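PDB 6FSK: DyP-type peroxidase from Pleurotus ostreatus PC15, which uses a heme b cofactor as a peroxidase, probably oxidising dyes and related substrates with hydrogen peroxide, and manganese(II) as well. Local coordinates for residues L5-G10 against A234-F239; T29-F34 against Q85-T90; V77-L82 against T476-K481; S315-D320 against G341-A346; N337-P342 against V408-S413. The protein carries 1 engineered substitution. All coordinates share one frame; numbering follows the deposited sequence.

Interaction 1 (L5-G10 against A234-F239); sequences LNNIQG and AKDGSF
The backbones of Ile8 and Asp236 come within 5.9 Å at their CA atoms, where the loop L5-G10 passes a type II beta turn from Ala234 to Gly237. That turn is closed by Gly237 N to Ala234 O and leads into strand 238-247, so the contact sets the N-terminal loop against the entry to a strand of the large antiparallel sheet of this DyP-type peroxidase. Asp236 puts its CB 3.8 Å from Ile8 CG1, so that the carboxylate is met through its aliphatic stem. CG1 of Ile8 lies beside its own backbone N (chi1 -67°), and this carries it across Asp236. Asn7 approaches the same aspartate at about a right angle, its amide plane turned 69° from the carboxylate. At 3.7 Å, Asn7 ND2 and Asp236 OD2 are neighbours rather than bonded, while Asn7 OD1 accepts from Thr476 N. Between the backbones sits a water that accepts from Gln9 N at 2.9 Å and donates to Asp236 O at 2.8 Å. Direct contact is therefore mainly van der Waals, and one bridging water supplies the polar link, satisfying a backbone donor and a backbone acceptor that do not meet.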
# COMPACT_ATOMS: atom_id res chain seq x y z
N LEU A 5 10.42 18.92 -9.29
CA LEU A 5 9.05 18.47 -8.92
C LEU A 5 8.04 18.64 -10.06
O LEU A 5 6.96 18.02 -10.06
CB LEU A 5 8.55 19.19 -7.70
CG LEU A 5 9.35 18.94 -6.42
CD1 LEU A 5 8.64 19.68 -5.26
CD2 LEU A 5 9.56 17.48 -6.09
N ASN A 6 8.37 19.52 -11.01
CA ASN A 6 7.61 19.57 -12.29
C ASN A 6 7.74 18.37 -13.17
O ASN A 6 6.98 18.26 -14.17
CB ASN A 6 8.06 20.76 -13.13
CG ASN A 6 7.77 22.04 -12.47
OD1 ASN A 6 6.63 22.39 -12.24
ND2 ASN A 6 8.81 22.76 -12.10
N ASN A 7 8.68 17.49 -12.91
CA ASN A 7 8.98 16.35 -13.77
C ASN A 7 8.41 15.04 -13.17
O ASN A 7 8.45 14.04 -13.84
CB ASN A 7 10.48 16.15 -14.04
CG ASN A 7 10.77 15.30 -15.24
OD1 ASN A 7 10.08 15.38 -16.26
ND2 ASN A 7 11.72 14.43 -15.07
N ILE A 8 7.91 15.11 -11.94
CA ILE A 8 7.50 13.88 -11.17
C ILE A 8 5.98 13.85 -11.08
O ILE A 8 5.31 14.83 -10.69
CB ILE A 8 8.13 13.93 -9.75
CG1 ILE A 8 9.65 13.80 -9.90
CG2 ILE A 8 7.63 12.77 -8.91
CD1 ILE A 8 10.42 14.40 -8.73
N GLN A 9 5.38 12.71 -11.38
CA GLN A 9 3.98 12.59 -11.19
C GLN A 9 3.56 12.71 -9.74
O GLN A 9 4.15 12.11 -8.85
CB GLN A 9 3.45 11.27 -11.83
CG GLN A 9 3.53 11.21 -13.36
CD GLN A 9 2.69 10.07 -13.90
OE1 GLN A 9 1.47 10.07 -13.67
NE2 GLN A 9 3.28 9.16 -14.65
N GLY A 10 2.48 13.48 -9.56
CA GLY A 10 2.10 14.00 -8.26
C GLY A 10 1.59 12.98 -7.24
O GLY A 10 1.67 13.22 -6.06
N ALA A 234 14.01 6.44 -17.35
CA ALA A 234 13.43 5.94 -16.10
C ALA A 234 13.68 6.90 -14.96
O ALA A 234 13.00 6.84 -13.92
CB ALA A 234 13.94 4.56 -15.76
N LYS A 235 14.58 7.88 -15.11
CA LYS A 235 14.78 8.85 -14.02
C LYS A 235 13.49 9.51 -13.63
O LYS A 235 12.69 9.94 -14.46
CB LYS A 235 15.76 9.94 -14.44
CG LYS A 235 16.05 10.91 -13.33
CD LYS A 235 17.12 11.93 -13.75
CE LYS A 235 17.45 12.73 -12.52
NZ LYS A 235 18.85 13.18 -12.67
N ASP A 236 13.23 9.53 -12.32
CA ASP A 236 12.12 10.25 -11.71
C ASP A 236 10.76 9.55 -12.01
O ASP A 236 9.76 10.18 -11.75
CB ASP A 236 12.03 11.71 -12.06
CG ASP A 236 13.13 12.54 -11.37
OD1 ASP A 236 13.67 12.03 -10.36
OD2 ASP A 236 13.45 13.67 -11.86
N GLY A 237 10.82 8.31 -12.44
CA GLY A 237 9.63 7.40 -12.39
C GLY A 237 9.68 6.59 -11.08
O GLY A 237 10.69 6.55 -10.34
N SER A 238 8.56 5.95 -10.78
CA SER A 238 8.48 5.11 -9.58
C SER A 238 7.59 3.89 -9.94
O SER A 238 6.73 4.00 -10.79
CB SER A 238 7.89 5.91 -8.46
OG SER A 238 7.91 5.17 -7.21
N PHE A 239 7.79 2.80 -9.24
CA PHE A 239 6.99 1.58 -9.39
C PHE A 239 5.77 1.68 -8.52
O PHE A 239 5.84 1.89 -7.30
CB PHE A 239 7.76 0.32 -9.06
CG PHE A 239 8.90 0.01 -9.99
CD1 PHE A 239 8.67 -0.69 -11.13
CD2 PHE A 239 10.20 0.45 -9.76
CE1 PHE A 239 9.64 -0.98 -12.02
CE2 PHE A 239 11.19 0.21 -10.68
CZ PHE A 239 10.92 -0.58 -11.78
O HOH W 1 7.00 10.50 -12.31

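Interaction 2 (T29-F34 against Q85-T90); sequences TNVDQF and QKLGIT
Val31 lays its CG2 methyl over the end of helix 81-86, 3.4 Å from Lys86 O and 3.9 Å from Lys86 CE. The arrangement joins two helix termini in the ferredoxin-like alpha+beta domain of the DyP family: the first turn of helix 31-41 meets the last turn of helix 81-86, with CA atoms of Val31 and Leu87 5.9 Å apart. The lysine chain bends at chi2 (71°), and its CE passes at a slant across the valine methyl. The other valine branch, CG1, faces Leu87 CD2 more loosely.

Leu87 is the deeper partner. Its CD2 stands 3.6 Å from Phe34 CD2, and CD1 reaches CE2 of the same ring; leucine and phenylalanine cross at about a right angle. Phe34 swings its ring opposite its backbone N (chi1 177°) and thereby meets the leucine, while Phe79 touches both residues and continues the apolar layer toward the sheet. The contact thus grades from a buried Phe34-Leu87 pair to the exposed Lys86 at the margin.

Both termini are finished by local bonds. Gly88, with positive phi, ends its helix in a Schellman motif, which includes Gly88 N to Gln85 O. Its neighbour Leu87 O accepts a hydrogen bond from Lys35 NZ of the facing helix. At the start of helix 31-41, Asn30 is the N-cap: its OD1 accepts from Gln33 N at 3.0 Å, nearly straight at 163°, with the donor lying above the plane of the side-chain carbonyl.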
# COMPACT_ATOMS: atom_id res chain seq x y z
N THR A 29 -4.39 -0.58 -28.20
CA THR A 29 -4.83 -1.31 -29.40
C THR A 29 -4.16 -0.82 -30.72
O THR A 29 -4.10 -1.59 -31.68
CB THR A 29 -6.37 -1.31 -29.55
OG1 THR A 29 -6.86 0.01 -29.56
CG2 THR A 29 -7.03 -2.05 -28.38
N ASN A 30 -3.69 0.44 -30.76
CA ASN A 30 -3.01 0.99 -31.93
C ASN A 30 -1.86 1.85 -31.33
O ASN A 30 -2.10 2.91 -30.77
CB ASN A 30 -4.04 1.80 -32.67
CG ASN A 30 -3.48 2.52 -33.85
OD1 ASN A 30 -2.26 2.85 -33.94
ND2 ASN A 30 -4.37 2.80 -34.76
N VAL A 31 -0.67 1.32 -31.43
CA VAL A 31 0.52 1.89 -30.78
C VAL A 31 0.77 3.27 -31.33
O VAL A 31 1.00 4.24 -30.62
CB VAL A 31 1.72 1.02 -31.00
CG1 VAL A 31 3.05 1.73 -30.61
CG2 VAL A 31 1.56 -0.36 -30.35
N ASP A 32 0.83 3.43 -32.67
CA ASP A 32 1.27 4.76 -33.12
C ASP A 32 0.17 5.79 -32.89
O ASP A 32 0.44 6.96 -32.65
CB ASP A 32 1.76 4.74 -34.60
CG ASP A 32 3.00 3.86 -34.83
OD1 ASP A 32 3.95 3.76 -34.01
OD2 ASP A 32 3.04 3.23 -35.92
N GLN A 33 -1.12 5.41 -32.92
CA GLN A 33 -2.14 6.34 -32.61
C GLN A 33 -2.14 6.70 -31.09
O GLN A 33 -2.42 7.81 -30.71
CB GLN A 33 -3.46 5.72 -32.91
CG GLN A 33 -4.58 6.72 -32.78
CD GLN A 33 -5.90 6.10 -33.20
OE1 GLN A 33 -6.06 4.85 -33.17
NE2 GLN A 33 -6.83 6.94 -33.60
N PHE A 34 -1.82 5.69 -30.30
CA PHE A 34 -1.70 5.89 -28.85
C PHE A 34 -0.66 6.95 -28.57
O PHE A 34 -0.90 7.90 -27.78
CB PHE A 34 -1.34 4.59 -28.12
CG PHE A 34 -1.12 4.79 -26.63
CD1 PHE A 34 -2.20 4.89 -25.81
CD2 PHE A 34 0.15 4.91 -26.09
CE1 PHE A 34 -2.02 5.13 -24.44
CE2 PHE A 34 0.34 5.05 -24.74
CZ PHE A 34 -0.76 5.17 -23.92
N GLN A 85 6.33 -3.36 -23.33
CA GLN A 85 6.61 -4.24 -24.48
C GLN A 85 5.70 -3.91 -25.69
O GLN A 85 6.17 -3.82 -26.87
CB GLN A 85 6.43 -5.67 -24.09
CG GLN A 85 7.43 -6.21 -23.04
CD GLN A 85 8.76 -6.71 -23.59
OE1 GLN A 85 9.80 -6.01 -23.57
NE2 GLN A 85 8.74 -7.94 -24.09
N LYS A 86 4.42 -3.71 -25.45
CA LYS A 86 3.50 -3.44 -26.57
C LYS A 86 3.93 -2.17 -27.26
O LYS A 86 3.84 -2.05 -28.49
CB LYS A 86 2.06 -3.29 -26.05
CG LYS A 86 1.03 -2.86 -27.07
CD LYS A 86 0.76 -4.00 -28.06
CE LYS A 86 -0.29 -3.56 -29.07
NZ LYS A 86 -0.54 -4.74 -29.95
N LEU A 87 4.42 -1.19 -26.53
CA LEU A 87 4.79 0.10 -27.06
C LEU A 87 6.23 0.08 -27.72
O LEU A 87 6.65 1.11 -28.18
CB LEU A 87 4.72 1.19 -25.97
CG LEU A 87 3.33 1.53 -25.41
CD1 LEU A 87 3.37 2.44 -24.20
CD2 LEU A 87 2.46 2.19 -26.47
N GLY A 88 6.93 -1.01 -27.65
CA GLY A 88 8.32 -1.11 -28.14
C GLY A 88 9.35 -0.45 -27.26
O GLY A 88 10.43 -0.13 -27.71
N ILE A 89 9.04 -0.26 -25.98
CA ILE A 89 9.99 0.29 -25.03
C ILE A 89 10.55 -0.90 -24.31
O ILE A 89 9.92 -1.49 -23.40
CB ILE A 89 9.29 1.28 -24.08
CG1 ILE A 89 8.70 2.44 -24.85
CG2 ILE A 89 10.26 1.82 -23.02
CD1 ILE A 89 7.60 3.24 -24.12
N THR A 90 11.73 -1.33 -24.69
CA THR A 90 12.24 -2.63 -24.28
C THR A 90 13.40 -2.59 -23.29
O THR A 90 13.88 -3.65 -22.93
CB THR A 90 12.68 -3.45 -25.52
OG1 THR A 90 13.71 -2.73 -26.19
CG2 THR A 90 11.52 -3.61 -26.46

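Interaction 3 (V77-L82 against T476-K481); sequences VSFSHL and TALKTK
Leu478 enters the contact from helix 475-481 with its CB directed at strand 74-80, and the two methyls beyond it meet two strand residues. From CB the chain runs to CG, which stands beside the backbone N (chi1 -60°) and spreads its branches over the strand. CD1 meets Val77 CG1 at 3.9 Å, an end-on approach in which valine and leucine reach toward each other tip to tip. CD2 turns to Phe79, 4.0 Å from CE2, where leucine and ring cross obliquely; it also comes within 4.2 Å of Val77 CG1. The valine methyl is therefore touched by both leucine branches.

Val77 and Phe79 are two residues apart on an extended strand and direct their side chains to the same side, while the intervening Ser78 points away. This alternation gives the C-terminal helix an apolar face to lie against: helix-on-sheet packing on the antiparallel sheet of the DyP fold, with the CA atoms of Val77 and Leu478 still 9.5 Å apart. Met38 from helix 31-41 also touches Leu478, and Phe41 of that helix touches Val77, so a second helix joins the same apolar layer.

On the helix itself, Thr480 doubles the bonding to the previous turn. Thr476 O accepts from Thr480 N at 3.0 Å and from Thr480 OG1 at 2.8 Å, the two donors arriving from opposite faces of the carbonyl plane.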
# COMPACT_ATOMS: atom_id res chain seq x y z
N VAL A 77 -0.77 8.45 -14.60
CA VAL A 77 -0.73 7.36 -15.56
C VAL A 77 0.43 6.42 -15.26
O VAL A 77 1.52 6.91 -14.86
CB VAL A 77 -0.66 7.82 -17.06
CG1 VAL A 77 0.72 8.48 -17.36
CG2 VAL A 77 -0.89 6.64 -18.00
N SER A 78 0.29 5.10 -15.45
CA SER A 78 1.34 4.18 -15.12
C SER A 78 1.25 2.99 -16.07
O SER A 78 0.15 2.69 -16.54
CB SER A 78 1.23 3.82 -13.63
OG SER A 78 2.41 3.32 -13.05
N PHE A 79 2.38 2.40 -16.38
CA PHE A 79 2.45 1.38 -17.41
C PHE A 79 3.04 0.10 -16.91
O PHE A 79 4.09 0.08 -16.19
CB PHE A 79 3.33 1.86 -18.60
CG PHE A 79 2.73 2.96 -19.36
CD1 PHE A 79 1.86 2.70 -20.41
CD2 PHE A 79 2.96 4.26 -19.00
CE1 PHE A 79 1.24 3.72 -21.09
CE2 PHE A 79 2.37 5.32 -19.69
CZ PHE A 79 1.47 5.03 -20.72
N SER A 80 2.44 -1.04 -17.31
CA SER A 80 2.99 -2.31 -16.94
C SER A 80 4.10 -2.76 -17.86
O SER A 80 4.32 -2.19 -18.91
CB SER A 80 1.89 -3.39 -16.96
OG SER A 80 1.53 -3.64 -18.35
N HIS A 81 4.76 -3.85 -17.50
CA HIS A 81 5.81 -4.39 -18.36
C HIS A 81 5.23 -4.84 -19.67
O HIS A 81 5.78 -4.53 -20.71
CB HIS A 81 6.52 -5.50 -17.68
CG HIS A 81 7.49 -6.21 -18.59
ND1 HIS A 81 8.71 -5.68 -18.94
CD2 HIS A 81 7.38 -7.37 -19.24
CE1 HIS A 81 9.35 -6.52 -19.74
NE2 HIS A 81 8.57 -7.57 -19.92
N LEU A 82 4.06 -5.43 -19.60
CA LEU A 82 3.39 -5.81 -20.85
C LEU A 82 3.11 -4.59 -21.69
O LEU A 82 3.14 -4.62 -22.95
CB LEU A 82 2.10 -6.55 -20.55
CG LEU A 82 2.31 -7.92 -19.91
CD1 LEU A 82 1.06 -8.38 -19.19
CD2 LEU A 82 2.77 -8.97 -20.91
N THR A 476 9.04 14.21 -18.65
CA THR A 476 9.86 14.16 -19.88
C THR A 476 9.98 12.74 -20.47
O THR A 476 10.09 12.61 -21.68
CB THR A 476 11.24 14.75 -19.70
OG1 THR A 476 11.86 14.08 -18.64
CG2 THR A 476 11.17 16.19 -19.39
N ALA A 477 9.90 11.65 -19.67
CA ALA A 477 9.84 10.31 -20.20
C ALA A 477 8.58 10.13 -21.06
O ALA A 477 8.67 9.57 -22.16
CB ALA A 477 9.88 9.24 -19.14
N LEU A 478 7.45 10.58 -20.55
CA LEU A 478 6.20 10.47 -21.33
C LEU A 478 6.34 11.23 -22.68
O LEU A 478 5.87 10.72 -23.71
CB LEU A 478 5.02 10.92 -20.55
CG LEU A 478 4.69 10.19 -19.25
CD1 LEU A 478 3.63 10.88 -18.42
CD2 LEU A 478 4.23 8.81 -19.57
N LYS A 479 6.91 12.41 -22.64
CA LYS A 479 7.01 13.23 -23.86
C LYS A 479 7.94 12.61 -24.87
O LYS A 479 7.65 12.65 -26.08
CB LYS A 479 7.42 14.65 -23.53
CG LYS A 479 6.39 15.52 -22.85
CD LYS A 479 7.00 16.90 -22.59
CE LYS A 479 6.36 17.77 -21.57
NZ LYS A 479 5.09 18.33 -22.01
N THR A 480 9.00 11.98 -24.42
CA THR A 480 10.02 11.46 -25.33
C THR A 480 9.90 10.01 -25.73
O THR A 480 10.37 9.58 -26.83
CB THR A 480 11.43 11.68 -24.72
OG1 THR A 480 11.58 11.00 -23.47
CG2 THR A 480 11.66 13.11 -24.52
N LYS A 481 9.34 9.16 -24.86
CA LYS A 481 9.25 7.75 -25.15
C LYS A 481 7.84 7.23 -25.40
O LYS A 481 7.69 6.18 -26.01
CB LYS A 481 9.86 6.90 -24.03
CG LYS A 481 11.30 7.24 -23.69
CD LYS A 481 12.29 6.87 -24.78
CE LYS A 481 12.38 5.36 -24.97
NZ LYS A 481 13.53 4.96 -25.84

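Interaction 4 (S315-D320 against G341-A346); sequences SLVRGD and GPPLKA
This is a small surface contact, in which Val317 of the short, weakly bonded helix at about 315-318 touches the proline pair Pro342-Pro343 in the loop that follows helix 337-340. It lies in the C-terminal part of the DyP-type peroxidase, with the Pro342 side chain about 11 Å from that of the heme-binding Arg336. One methyl does the work: Val317 CG2 sits 3.6 Å from Pro342 O and 3.7 Å from Pro343 CD. With CG1 opposite the backbone N (chi1 161°), CG2 is left beside that N and is the branch that meets the loop; the valine slides past the Pro343 ring in the opposing direction. The peptide bond before Pro343 is cis, which kinks the loop at the very place where the methyl meets it. The backbones remain well apart, 8.0 Å between the CA atoms of Val317 and Pro342.

Behind the valine the helix closes in a Schellman motif at Gly319, whose phi is positive; Gly319 N binds Leu316 O and Asp320 N binds Ser315 O. Arg318 NE forms a salt bridge with Asp314. A second one spans the turn: Arg318 NH1 donates to the anti lone pair of Asp320 OD2 at 2.8 Å, with that oxygen close to the guanidinium plane.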
# COMPACT_ATOMS: atom_id res chain seq x y z
N SER A 315 13.17 -4.46 22.30
CA SER A 315 12.24 -5.47 22.78
C SER A 315 12.44 -6.81 22.08
O SER A 315 12.25 -7.88 22.66
CB SER A 315 10.82 -4.98 22.73
OG SER A 315 10.51 -4.55 21.39
N LEU A 316 12.81 -6.79 20.80
CA LEU A 316 13.08 -8.02 20.10
C LEU A 316 14.23 -8.81 20.73
O LEU A 316 14.02 -10.01 21.06
CB LEU A 316 13.23 -7.83 18.59
CG LEU A 316 13.47 -9.12 17.79
CD1 LEU A 316 12.41 -10.16 17.92
CD2 LEU A 316 13.70 -8.78 16.34
N VAL A 317 15.38 -8.19 20.94
CA VAL A 317 16.57 -8.92 21.51
C VAL A 317 16.28 -9.38 22.98
O VAL A 317 16.71 -10.47 23.41
CB VAL A 317 17.80 -7.98 21.41
CG1 VAL A 317 18.96 -8.35 22.34
CG2 VAL A 317 18.24 -7.98 19.97
N ARG A 318 15.44 -8.63 23.64
CA ARG A 318 14.94 -9.03 24.98
C ARG A 318 13.85 -10.07 24.96
O ARG A 318 13.49 -10.59 26.04
CB ARG A 318 14.46 -7.81 25.79
CG ARG A 318 15.59 -6.87 26.18
CD ARG A 318 15.20 -5.78 27.13
NE ARG A 318 14.15 -4.97 26.59
CZ ARG A 318 12.87 -5.04 26.89
NH1 ARG A 318 12.39 -5.91 27.78
NH2 ARG A 318 12.05 -4.24 26.24
N GLY A 319 13.27 -10.37 23.80
CA GLY A 319 12.19 -11.35 23.73
C GLY A 319 10.94 -10.86 24.38
O GLY A 319 10.14 -11.65 24.86
N ASP A 320 10.72 -9.56 24.40
CA ASP A 320 9.62 -8.98 25.13
C ASP A 320 8.50 -8.53 24.19
O ASP A 320 8.66 -7.53 23.53
CB ASP A 320 10.18 -7.80 25.91
CG ASP A 320 9.20 -7.14 26.85
OD1 ASP A 320 8.00 -7.43 26.84
OD2 ASP A 320 9.66 -6.24 27.62
N GLY A 341 18.32 -1.80 14.78
CA GLY A 341 19.11 -1.76 16.03
C GLY A 341 20.06 -2.93 16.02
O GLY A 341 20.08 -3.73 15.09
N PRO A 342 20.82 -3.14 17.14
CA PRO A 342 21.62 -4.34 17.28
C PRO A 342 20.69 -5.59 17.28
O PRO A 342 19.57 -5.48 17.74
CB PRO A 342 22.21 -4.20 18.70
CG PRO A 342 22.16 -2.76 19.01
CD PRO A 342 20.97 -2.21 18.27
N PRO A 343 21.14 -6.74 16.78
CA PRO A 343 22.51 -7.00 16.34
C PRO A 343 22.78 -6.63 14.88
O PRO A 343 23.92 -6.50 14.47
CB PRO A 343 22.65 -8.51 16.47
CG PRO A 343 21.26 -9.04 16.37
CD PRO A 343 20.38 -7.96 17.01
N LEU A 344 21.74 -6.54 14.05
CA LEU A 344 21.98 -6.42 12.62
C LEU A 344 22.46 -5.02 12.20
O LEU A 344 23.21 -4.94 11.25
CB LEU A 344 20.71 -6.76 11.85
CG LEU A 344 20.13 -8.16 12.14
CD1 LEU A 344 18.78 -8.33 11.37
CD2 LEU A 344 21.13 -9.18 11.66
N LYS A 345 21.94 -3.99 12.82
CA LYS A 345 22.15 -2.58 12.41
C LYS A 345 21.97 -2.44 10.89
O LYS A 345 22.84 -1.95 10.11
CB LYS A 345 23.55 -2.12 12.85
CG LYS A 345 23.80 -2.29 14.35
CD LYS A 345 23.77 -0.95 15.08
CE LYS A 345 25.04 -0.14 14.80
NZ LYS A 345 25.35 0.88 15.84
N ALA A 346 20.85 -2.98 10.42
CA ALA A 346 20.58 -3.05 9.01
C ALA A 346 20.10 -1.73 8.48
O ALA A 346 19.42 -1.00 9.16
CB ALA A 346 19.52 -4.09 8.71

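Interaction 5 (N337-P342 against V408-S413); sequences NDLEGP and VNAVTS
Val411 and Asp338 form the tighter part of this packing between two short helices, 337-340 and 408-412, in the C-terminal half of the DyP-type peroxidase. Val411 CG1 lies 3.4 Å from Asp338 O, so a methyl is set against a backbone carbonyl. Its chi1 of -66° puts CG1 beside the valine's backbone N, opposite the carbonyl carbon, and from there it meets the neighbouring helix. The second touch is wider: Leu339 CD2 stands 3.9 Å from Ala410 CB. The CA atoms of Leu339 and Val411 are 7.3 Å apart.

The buried carboxylate of Asp338 takes no polar partner from helix 408-412; its OD2 forms a salt bridge with Arg331. The Asp338 side chain is about 11 Å from the bound heme, which places the packing near, but not in, the heme site.

Toward the other end the contact opens out, and Ser413, at the close of the second segment, is exposed. Hydroxyls there bond within their own segment. Thr412 OG1 donates to Val408 O, which also accepts from Thr412 N, while Ser413 OG donates to Ala410 O at 2.6 Å, with the hydroxyl 26° off the plane of that carbonyl.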
# COMPACT_ATOMS: atom_id res chain seq x y z
N ASN A 337 13.52 -0.64 14.88
CA ASN A 337 14.75 -1.14 15.51
C ASN A 337 14.87 -2.64 15.53
O ASN A 337 15.99 -3.18 15.74
CB ASN A 337 14.83 -0.69 16.94
CG ASN A 337 15.24 0.69 17.10
OD1 ASN A 337 15.47 1.38 16.16
ND2 ASN A 337 15.46 1.09 18.38
N ASP A 338 13.80 -3.37 15.23
CA ASP A 338 14.01 -4.82 15.16
C ASP A 338 15.15 -5.16 14.20
O ASP A 338 15.95 -6.10 14.48
CB ASP A 338 12.76 -5.54 14.73
CG ASP A 338 11.67 -5.58 15.76
OD1 ASP A 338 11.82 -5.11 16.89
OD2 ASP A 338 10.59 -6.14 15.38
N LEU A 339 15.21 -4.45 13.04
CA LEU A 339 16.29 -4.64 12.09
C LEU A 339 17.38 -3.57 12.17
O LEU A 339 18.54 -3.90 11.86
CB LEU A 339 15.83 -4.82 10.66
CG LEU A 339 14.83 -5.95 10.38
CD1 LEU A 339 14.40 -6.02 8.94
CD2 LEU A 339 15.35 -7.29 10.81
N GLU A 340 16.97 -2.36 12.57
CA GLU A 340 17.92 -1.21 12.50
C GLU A 340 18.77 -1.14 13.71
O GLU A 340 19.89 -0.56 13.63
CB GLU A 340 17.20 0.10 12.29
CG GLU A 340 16.47 0.21 10.97
CD GLU A 340 16.01 1.65 10.68
OE1 GLU A 340 16.53 2.57 11.39
OE2 GLU A 340 15.25 1.92 9.70
N GLY A 341 18.32 -1.80 14.78
CA GLY A 341 19.11 -1.76 16.03
C GLY A 341 20.06 -2.93 16.02
O GLY A 341 20.08 -3.73 15.09
N PRO A 342 20.82 -3.14 17.14
CA PRO A 342 21.62 -4.34 17.28
C PRO A 342 20.69 -5.59 17.28
O PRO A 342 19.57 -5.48 17.74
CB PRO A 342 22.21 -4.20 18.70
CG PRO A 342 22.16 -2.76 19.01
CD PRO A 342 20.97 -2.21 18.27
N VAL A 408 12.38 -13.13 14.12
CA VAL A 408 13.31 -13.92 14.94
C VAL A 408 14.44 -14.48 14.08
O VAL A 408 15.63 -14.48 14.47
CB VAL A 408 12.54 -15.03 15.76
CG1 VAL A 408 13.57 -15.98 16.39
CG2 VAL A 408 11.67 -14.37 16.82
N ASN A 409 14.10 -15.03 12.93
CA ASN A 409 15.03 -15.67 12.02
C ASN A 409 16.14 -14.64 11.63
O ASN A 409 17.35 -14.89 11.71
CB ASN A 409 14.33 -16.29 10.81
CG ASN A 409 13.45 -15.34 9.97
OD1 ASN A 409 13.26 -14.17 10.27
ND2 ASN A 409 12.81 -15.91 8.91
N ALA A 410 15.72 -13.41 11.37
CA ALA A 410 16.65 -12.39 10.90
C ALA A 410 17.62 -12.03 11.97
O ALA A 410 18.85 -11.94 11.65
CB ALA A 410 15.92 -11.15 10.48
N VAL A 411 17.17 -11.83 13.20
CA VAL A 411 18.11 -11.41 14.23
C VAL A 411 18.97 -12.55 14.79
O VAL A 411 20.13 -12.34 15.15
CB VAL A 411 17.54 -10.62 15.39
CG1 VAL A 411 17.04 -9.32 14.90
CG2 VAL A 411 16.45 -11.40 16.14
N THR A 412 18.44 -13.77 14.83
CA THR A 412 19.25 -14.90 15.31
C THR A 412 20.22 -15.37 14.23
O THR A 412 21.18 -16.09 14.57
CB THR A 412 18.40 -16.06 15.82
OG1 THR A 412 17.57 -16.49 14.76
CG2 THR A 412 17.61 -15.61 17.03
N SER A 413 20.12 -14.86 12.99
CA SER A 413 21.13 -15.10 11.94
C SER A 413 22.52 -14.63 12.46
O SER A 413 23.50 -15.21 12.07
CB SER A 413 20.81 -14.40 10.62
OG SER A 413 21.01 -13.02 10.77

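From the N terminus, interaction 1 closes a long loop by bringing L5-G10 to the start of strand 238-247. Interaction 2 is nested within it, joining helices 31-41 and 81-86. Interaction 3, between strand 74-80 and the C-terminal helix, crosses both along the chain and touches both in space, through the N-terminal loop on one side and the apolar layer under helix 31-41 on the other. Interactions 4 and 5 follow in series after interactions 1 and 2 but nest inside the loop of interaction 3. They share Gly341 and Pro342, bringing three short helices together, and lie about 50 and 46 Å respectively, centre to centre, from interaction 2.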